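Local coordinates for Tol-Pal system protein TolB (Acinetobacter baumannii, PDB 7MX5) that probably acts as the periplasmic component of the Tol-Pal system, which contributes to outer membrane invagination during cell division and to outer membrane integrity, at residues G269-F274 with Y285-G290; G280-I284 with T298-N304. All coordinates share one frame. Residue numbers count along the deposited sequence, not the author numbering.

Interaction 1: residues G269-F274 with Y285-G290; sequences GKAFIF and YRYDFG
The two middle strands (271-276 and 283-288) of a four-stranded beta-propeller blade, which form a beta hairpin, illustrate antiparallel pairing. Their extended portions 271-274 and 285-288 approach to 4.7 Å between axes, with 153° between N-to-C directions. Hydrogen-bonded pairs are Phe272-Tyr287 (N to O 3.2 Å, O to N 2.9 Å) and Phe274-Tyr285 (N to O 3.0 Å, O to N 2.8 Å). Ala271-Asp288 and Ile273-Arg286 are non-hydrogen-bonded. Phe289 N donates to Lys270 O (3.1 Å), and one water links Lys270 O, Asp288 OD1 and Gly290 N.

Phe272, Phe274, Tyr285 and Tyr287 share one face; the two Phe side chains, both chi1 p, lean across the pairing: Tyr287 CB lies 3.9 Å from the Phe272 ring centroid and Tyr285 CB 4.0 Å from that of Phe274, both CH-pi contacts. On the other face an extended Arg286 covers Ala271 and salt-bridges Asp288 (NH2 to OD1 3.2 Å).

Strands 263-265 and 294-296 flank the pair; Phe272 and Phe274 pack on Ile240 of the preceding blade's strand 239-244.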
ATOM      1  N   GLY A 269      13.709   3.483 -13.392  1.00 32.73           N
ATOM      2  CA  GLY A 269      13.570   3.168 -14.798  1.00 40.36           C
ATOM      3  C   GLY A 269      14.754   2.470 -15.426  1.00 42.65           C
ATOM      4  O   GLY A 269      14.725   2.208 -16.635  1.00 47.31           O
ATOM      5  N   LYS A 270      15.794   2.154 -14.652  1.00 40.40           N
ATOM      6  CA  LYS A 270      16.985   1.527 -15.206  1.00 38.32           C
ATOM      7  C   LYS A 270      16.834   0.024 -15.396  1.00 40.66           C
ATOM      8  O   LYS A 270      17.546  -0.554 -16.223  1.00 35.88           O
ATOM      9  CB  LYS A 270      18.193   1.794 -14.303  1.00 39.48           C
ATOM     10  CG  LYS A 270      18.493   3.264 -14.063  1.00 47.63           C
ATOM     11  CD  LYS A 270      19.990   3.523 -14.103  1.00 49.91           C
ATOM     12  CE  LYS A 270      20.446   4.336 -12.903  1.00 54.98           C
ATOM     13  NZ  LYS A 270      21.646   3.735 -12.254  1.00 57.67           N
ATOM     14  N   ALA A 271      15.932  -0.618 -14.661  1.00 38.42           N
ATOM     15  CA  ALA A 271      15.882  -2.073 -14.638  1.00 39.21           C
ATOM     16  C   ALA A 271      14.515  -2.520 -14.140  1.00 40.97           C
ATOM     17  O   ALA A 271      13.641  -1.704 -13.835  1.00 35.13           O
ATOM     18  CB  ALA A 271      17.002  -2.637 -13.759  1.00 37.21           C
ATOM     19  N   PHE A 272      14.337  -3.838 -14.071  1.00 38.35           N
ATOM     20  CA  PHE A 272      13.194  -4.441 -13.404  1.00 41.56           C
ATOM     21  C   PHE A 272      13.645  -5.736 -12.742  1.00 36.77           C
ATOM     22  O   PHE A 272      14.643  -6.344 -13.133  1.00 31.33           O
ATOM     23  CB  PHE A 272      12.023  -4.698 -14.372  1.00 46.53           C
ATOM     24  CG  PHE A 272      12.275  -5.789 -15.382  1.00 39.77           C
ATOM     25  CD1 PHE A 272      12.004  -7.116 -15.081  1.00 40.25           C
ATOM     26  CD2 PHE A 272      12.745  -5.482 -16.647  1.00 42.74           C
ATOM     27  CE1 PHE A 272      12.225  -8.114 -16.011  1.00 34.23           C
ATOM     28  CE2 PHE A 272      12.961  -6.476 -17.582  1.00 39.94           C
ATOM     29  CZ  PHE A 272      12.704  -7.793 -17.263  1.00 29.08           C
ATOM     30  N   ILE A 273      12.897  -6.149 -11.724  1.00 28.44           N
ATOM     31  CA  ILE A 273      13.178  -7.381 -11.004  1.00 28.71           C
ATOM     32  C   ILE A 273      12.110  -8.408 -11.354  1.00 44.32           C
ATOM     33  O   ILE A 273      11.008  -8.076 -11.803  1.00 35.03           O
ATOM     34  CB  ILE A 273      13.256  -7.161  -9.479  1.00 33.22           C
ATOM     35  CG1 ILE A 273      11.874  -6.841  -8.911  1.00 33.44           C
ATOM     36  CG2 ILE A 273      14.244  -6.052  -9.150  1.00 21.99           C
ATOM     37  CD1 ILE A 273      11.804  -6.927  -7.403  1.00 33.25           C
ATOM     38  N   PHE A 274      12.449  -9.678 -11.142  1.00 34.56           N
ATOM     39  CA  PHE A 274      11.557 -10.768 -11.511  1.00 34.18           C
ATOM     40  C   PHE A 274      11.994 -12.038 -10.797  1.00 38.54           C
ATOM     41  O   PHE A 274      13.134 -12.158 -10.340  1.00 29.48           O
ATOM     42  CB  PHE A 274      11.531 -10.986 -13.030  1.00 36.26           C
ATOM     43  CG  PHE A 274      12.853 -11.411 -13.605  1.00 41.25           C
ATOM     44  CD1 PHE A 274      13.890 -10.502 -13.751  1.00 37.90           C
ATOM     45  CD2 PHE A 274      13.060 -12.723 -13.994  1.00 42.16           C
ATOM     46  CE1 PHE A 274      15.104 -10.893 -14.276  1.00 40.07           C
ATOM     47  CE2 PHE A 274      14.273 -13.120 -14.518  1.00 37.62           C
ATOM     48  CZ  PHE A 274      15.297 -12.203 -14.659  1.00 35.67           C
ATOM     49  N   TYR A 285      15.806 -11.977  -9.526  1.00 37.60           N
ATOM     50  CA  TYR A 285      16.874 -11.484 -10.380  1.00 33.29           C
ATOM     51  C   TYR A 285      16.558 -10.067 -10.843  1.00 32.77           C
ATOM     52  O   TYR A 285      15.427  -9.588 -10.733  1.00 36.71           O
ATOM     53  CB  TYR A 285      17.081 -12.409 -11.585  1.00 27.17           C
ATOM     54  CG  TYR A 285      17.649 -13.765 -11.227  1.00 37.10           C
ATOM     55  CD1 TYR A 285      16.861 -14.728 -10.611  1.00 34.37           C
ATOM     56  CD2 TYR A 285      18.970 -14.084 -11.509  1.00 36.69           C
ATOM     57  CE1 TYR A 285      17.373 -15.969 -10.285  1.00 45.86           C
ATOM     58  CE2 TYR A 285      19.493 -15.323 -11.184  1.00 31.50           C
ATOM     59  CZ  TYR A 285      18.689 -16.261 -10.572  1.00 42.71           C
ATOM     60  OH  TYR A 285      19.200 -17.497 -10.247  1.00 50.45           O
ATOM     61  N   ARG A 286      17.581  -9.397 -11.367  1.00 32.67           N
ATOM     62  CA  ARG A 286      17.466  -8.026 -11.851  1.00 34.32           C
ATOM     63  C   ARG A 286      17.927  -7.974 -13.300  1.00 39.25           C
ATOM     64  O   ARG A 286      19.084  -8.288 -13.597  1.00 33.16           O
ATOM     65  CB  ARG A 286      18.292  -7.067 -10.990  1.00 31.30           C
ATOM     66  CG  ARG A 286      18.257  -5.618 -11.458  1.00 34.73           C
ATOM     67  CD  ARG A 286      19.372  -4.805 -10.817  1.00 40.33           C
ATOM     68  NE  ARG A 286      19.371  -3.417 -11.267  1.00 42.05           N
ATOM     69  CZ  ARG A 286      20.104  -2.954 -12.271  1.00 46.07           C
ATOM     70  NH1 ARG A 286      20.910  -3.744 -12.961  1.00 44.72           N
ATOM     71  NH2 ARG A 286      20.023  -1.666 -12.592  1.00 48.29           N
ATOM     72  N   TYR A 287      17.025  -7.577 -14.196  1.00 36.49           N
ATOM     73  CA  TYR A 287      17.343  -7.406 -15.608  1.00 41.13           C
ATOM     74  C   TYR A 287      17.665  -5.941 -15.868  1.00 44.07           C
ATOM     75  O   TYR A 287      16.822  -5.067 -15.638  1.00 38.21           O
ATOM     76  CB  TYR A 287      16.185  -7.859 -16.498  1.00 35.37           C
ATOM     77  CG  TYR A 287      16.448  -7.666 -17.978  1.00 37.81           C
ATOM     78  CD1 TYR A 287      17.068  -8.655 -18.728  1.00 40.31           C
ATOM     79  CD2 TYR A 287      16.085  -6.488 -18.623  1.00 43.25           C
ATOM     80  CE1 TYR A 287      17.314  -8.482 -20.077  1.00 42.23           C
ATOM     81  CE2 TYR A 287      16.326  -6.306 -19.971  1.00 43.40           C
ATOM     82  CZ  TYR A 287      16.941  -7.306 -20.694  1.00 52.26           C
ATOM     83  OH  TYR A 287      17.182  -7.126 -22.036  1.00 42.44           O
ATOM     84  N   ASP A 288      18.870  -5.678 -16.366  1.00 35.21           N
ATOM     85  CA  ASP A 288      19.310  -4.323 -16.669  1.00 35.48           C
ATOM     86  C   ASP A 288      18.887  -3.956 -18.088  1.00 44.22           C
ATOM     87  O   ASP A 288      19.227  -4.662 -19.044  1.00 39.01           O
ATOM     88  CB  ASP A 288      20.825  -4.207 -16.511  1.00 37.39           C
ATOM     89  CG  ASP A 288      21.305  -2.771 -16.521  1.00 38.01           C
ATOM     90  OD1 ASP A 288      20.806  -1.971 -15.701  1.00 54.66           O
ATOM     91  OD2 ASP A 288      22.178  -2.441 -17.349  1.00 37.94           O
ATOM     92  N   PHE A 289      18.148  -2.852 -18.223  1.00 35.91           N
ATOM     93  CA  PHE A 289      17.744  -2.393 -19.549  1.00 44.17           C
ATOM     94  C   PHE A 289      18.941  -1.953 -20.381  1.00 34.50           C
ATOM     95  O   PHE A 289      18.935  -2.116 -21.607  1.00 42.69           O
ATOM     96  CB  PHE A 289      16.744  -1.243 -19.434  1.00 49.25           C
ATOM     97  CG  PHE A 289      15.365  -1.670 -19.022  1.00 48.67           C
ATOM     98  CD1 PHE A 289      14.684  -2.645 -19.728  1.00 47.40           C
ATOM     99  CD2 PHE A 289      14.743  -1.083 -17.932  1.00 45.61           C
ATOM    100  CE1 PHE A 289      13.411  -3.032 -19.351  1.00 51.71           C
ATOM    101  CE2 PHE A 289      13.471  -1.466 -17.549  1.00 50.32           C
ATOM    102  CZ  PHE A 289      12.805  -2.442 -18.262  1.00 48.93           C
ATOM    103  N   GLY A 290      19.967  -1.397 -19.741  1.00 41.91           N
ATOM    104  CA  GLY A 290      21.113  -0.855 -20.445  1.00 47.83           C
ATOM    105  C   GLY A 290      21.880  -1.855 -21.283  1.00 47.79           C
ATOM    106  O   GLY A 290      22.053  -1.655 -22.489  1.00 45.55           O
TER
HETATM  107  O   HOH W   1      19.906   0.162 -17.285  1.00 39.54           O

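Interaction 2: residues G280-I284 with T298-N304; sequences GSPQI and TFKGSFN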
ATOM      1  N   GLY A 280      17.566 -23.515 -10.428  1.00 45.77           N
ATOM      2  CA  GLY A 280      17.074 -24.675  -9.718  1.00 46.16           C
ATOM      3  C   GLY A 280      16.177 -24.361  -8.540  1.00 58.21           C
ATOM      4  O   GLY A 280      15.614 -25.289  -7.946  1.00 59.96           O
ATOM      5  N   SER A 281      16.029 -23.087  -8.188  1.00 45.81           N
ATOM      6  CA  SER A 281      15.188 -22.660  -7.080  1.00 45.66           C
ATOM      7  C   SER A 281      14.695 -21.255  -7.374  1.00 41.74           C
ATOM      8  O   SER A 281      15.415 -20.467  -8.000  1.00 38.03           O
ATOM      9  CB  SER A 281      15.948 -22.690  -5.747  1.00 43.41           C
ATOM     10  OG  SER A 281      16.943 -21.681  -5.708  1.00 47.37           O
ATOM     11  N   PRO A 282      13.478 -20.910  -6.949  1.00 46.41           N
ATOM     12  CA  PRO A 282      12.944 -19.565  -7.227  1.00 43.04           C
ATOM     13  C   PRO A 282      13.757 -18.493  -6.515  1.00 42.74           C
ATOM     14  O   PRO A 282      13.841 -18.471  -5.286  1.00 30.16           O
ATOM     15  CB  PRO A 282      11.505 -19.632  -6.700  1.00 36.20           C
ATOM     16  CG  PRO A 282      11.202 -21.080  -6.509  1.00 39.81           C
ATOM     17  CD  PRO A 282      12.498 -21.782  -6.281  1.00 38.29           C
ATOM     18  N   GLN A 283      14.360 -17.604  -7.302  1.00 29.73           N
ATOM     19  CA  GLN A 283      15.124 -16.482  -6.783  1.00 39.39           C
ATOM     20  C   GLN A 283      14.699 -15.210  -7.506  1.00 40.95           C
ATOM     21  O   GLN A 283      14.051 -15.255  -8.554  1.00 36.08           O
ATOM     22  CB  GLN A 283      16.636 -16.701  -6.943  1.00 31.17           C
ATOM     23  CG  GLN A 283      17.184 -17.900  -6.184  1.00 32.41           C
ATOM     24  CD  GLN A 283      16.961 -17.805  -4.686  1.00 38.21           C
ATOM     25  OE1 GLN A 283      16.818 -16.714  -4.131  1.00 35.57           O
ATOM     26  NE2 GLN A 283      16.933 -18.954  -4.020  1.00 45.40           N
ATOM     27  N   ILE A 284      15.069 -14.071  -6.931  1.00 37.88           N
ATOM     28  CA  ILE A 284      14.748 -12.765  -7.494  1.00 33.08           C
ATOM     29  C   ILE A 284      15.973 -12.255  -8.239  1.00 31.55           C
ATOM     30  O   ILE A 284      17.054 -12.117  -7.653  1.00 34.76           O
ATOM     31  CB  ILE A 284      14.309 -11.773  -6.406  1.00 39.19           C
ATOM     32  CG1 ILE A 284      12.908 -12.123  -5.904  1.00 36.24           C
ATOM     33  CG2 ILE A 284      14.341 -10.348  -6.939  1.00 38.31           C
ATOM     34  CD1 ILE A 284      12.467 -11.293  -4.728  1.00 33.95           C
ATOM     35  N   THR A 298      18.804 -11.997  -4.633  1.00 33.80           N
ATOM     36  CA  THR A 298      18.550 -12.701  -3.384  1.00 49.02           C
ATOM     37  C   THR A 298      19.402 -13.961  -3.318  1.00 43.63           C
ATOM     38  O   THR A 298      19.382 -14.781  -4.242  1.00 37.82           O
ATOM     39  CB  THR A 298      17.069 -13.059  -3.252  1.00 35.12           C
ATOM     40  OG1 THR A 298      16.635 -13.754  -4.428  1.00 27.60           O
ATOM     41  CG2 THR A 298      16.232 -11.801  -3.075  1.00 27.15           C
ATOM     42  N   PHE A 299      20.146 -14.112  -2.221  1.00 44.01           N
ATOM     43  CA  PHE A 299      21.020 -15.257  -2.026  1.00 46.01           C
ATOM     44  C   PHE A 299      20.703 -16.066  -0.778  1.00 56.53           C
ATOM     45  O   PHE A 299      21.224 -17.178  -0.638  1.00 61.39           O
ATOM     46  CB  PHE A 299      22.489 -14.806  -1.965  1.00 53.55           C
ATOM     47  CG  PHE A 299      22.954 -14.091  -3.201  1.00 49.07           C
ATOM     48  CD1 PHE A 299      23.398 -14.801  -4.303  1.00 39.49           C
ATOM     49  CD2 PHE A 299      22.945 -12.707  -3.260  1.00 52.09           C
ATOM     50  CE1 PHE A 299      23.827 -14.145  -5.442  1.00 47.93           C
ATOM     51  CE2 PHE A 299      23.372 -12.045  -4.395  1.00 49.56           C
ATOM     52  CZ  PHE A 299      23.814 -12.765  -5.487  1.00 51.60           C
ATOM     53  N   LYS A 300      19.873 -15.552   0.125  1.00 47.90           N
ATOM     54  CA  LYS A 300      19.549 -16.247   1.363  1.00 60.95           C
ATOM     55  C   LYS A 300      18.345 -17.156   1.151  1.00 53.90           C
ATOM     56  O   LYS A 300      17.331 -16.734   0.586  1.00 50.35           O
ATOM     57  CB  LYS A 300      19.264 -15.247   2.484  1.00 58.30           C
ATOM     58  CG  LYS A 300      20.436 -14.343   2.824  1.00 61.68           C
ATOM     59  CD  LYS A 300      20.390 -13.901   4.278  1.00 59.56           C
ATOM     60  CE  LYS A 300      21.495 -12.904   4.587  1.00 68.14           C
ATOM     61  NZ  LYS A 300      20.985 -11.714   5.322  1.00 71.40           N
ATOM     62  N   GLY A 301      18.463 -18.402   1.603  1.00 68.34           N
ATOM     63  CA  GLY A 301      17.353 -19.330   1.561  1.00 66.50           C
ATOM     64  C   GLY A 301      17.203 -20.031   0.225  1.00 61.45           C
ATOM     65  O   GLY A 301      17.918 -19.779  -0.746  1.00 58.40           O
ATOM     66  N   SER A 302      16.231 -20.941   0.189  1.00 49.99           N
ATOM     67  CA  SER A 302      15.931 -21.731  -0.995  1.00 54.02           C
ATOM     68  C   SER A 302      14.753 -21.186  -1.790  1.00 47.52           C
ATOM     69  O   SER A 302      14.379 -21.782  -2.804  1.00 48.16           O
ATOM     70  CB  SER A 302      15.650 -23.183  -0.598  1.00 48.41           C
ATOM     71  OG  SER A 302      14.993 -23.239   0.656  1.00 73.22           O
ATOM     72  N   PHE A 303      14.159 -20.077  -1.357  1.00 42.40           N
ATOM     73  CA  PHE A 303      12.971 -19.544  -2.015  1.00 44.04           C
ATOM     74  C   PHE A 303      12.891 -18.048  -1.756  1.00 38.50           C
ATOM     75  O   PHE A 303      12.727 -17.624  -0.608  1.00 46.24           O
ATOM     76  CB  PHE A 303      11.710 -20.251  -1.514  1.00 49.25           C
ATOM     77  CG  PHE A 303      10.453 -19.862  -2.247  1.00 42.30           C
ATOM     78  CD1 PHE A 303       9.757 -18.713  -1.903  1.00 40.34           C
ATOM     79  CD2 PHE A 303       9.959 -20.655  -3.268  1.00 39.94           C
ATOM     80  CE1 PHE A 303       8.601 -18.357  -2.574  1.00 43.44           C
ATOM     81  CE2 PHE A 303       8.803 -20.307  -3.941  1.00 29.12           C
ATOM     82  CZ  PHE A 303       8.123 -19.156  -3.594  1.00 33.05           C
ATOM     83  N   ASN A 304      13.008 -17.261  -2.822  1.00 33.24           N
ATOM     84  CA  ASN A 304      12.786 -15.821  -2.774  1.00 29.35           C
ATOM     85  C   ASN A 304      12.053 -15.434  -4.047  1.00 40.41           C
ATOM     86  O   ASN A 304      12.556 -15.678  -5.147  1.00 39.23           O
ATOM     87  CB  ASN A 304      14.104 -15.052  -2.647  1.00 26.86           C
ATOM     88  CG  ASN A 304      14.859 -15.390  -1.376  1.00 34.25           C
ATOM     89  OD1 ASN A 304      14.722 -14.710  -0.360  1.00 40.34           O
ATOM     90  ND2 ASN A 304      15.663 -16.445  -1.429  1.00 32.66           N
TER
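Where one propeller blade gives way to the next, a connecting loop can be fastened by a few side chains and backbone hydrogen bonds; here segment 298-304 leads from strand 294-296, the last strand of its blade, to strand 304-309, which opens the following one. Gln283, Thr298 and Pro282 have the most surface covered.

Gln283, bent by two m rotamers, sends its amide into the curve of the loop. Its OE1 accepts from Thr298 OG1 (3.0 Å) and from Asn304 ND2 (3.0 Å), so a single oxygen joins the beginning and end of the loop, while NE2 donates to Ser281 OG at 3.2 Å. Asn304 ND2 also reaches Lys300 O (2.6 Å), spanning the turn from within, and its OD1 is hydrogen-bonded to His320 ND1 of the next blade.

Thr298 adds a second link, since its OG1 accepts from Ile284 N at 3.0 Å; a weak backbone bond runs from Thr298 N to Ile284 O (3.5 Å).

Pro282 serves the far end of the loop. Its ring rests against Phe303, CG to CD2 3.5 Å, and its carbonyl takes the nearly linear hydrogen bond from Asn304 N to Pro282 O, 2.9 Å long with an angle of 176° at the hydrogen.

Taken together, the two contacts show how one strand can serve both its own blade and the next. Strand 283-288 is shared: its first residues belong to interaction 2, its later ones to interaction 1, and the centres of the contacts lie about 17 Å apart. They meet at Ile284, whose CG2 packs 4.0 Å from Phe274 O and 4.2 Å from Ile273 CB. Along the chain their segments alternate: the loop 298-304 follows the hairpin in sequence and lies against its turn end. Interaction 1 is pairing within the middle of one blade, whereas interaction 2 joins that blade to the loop entering the next.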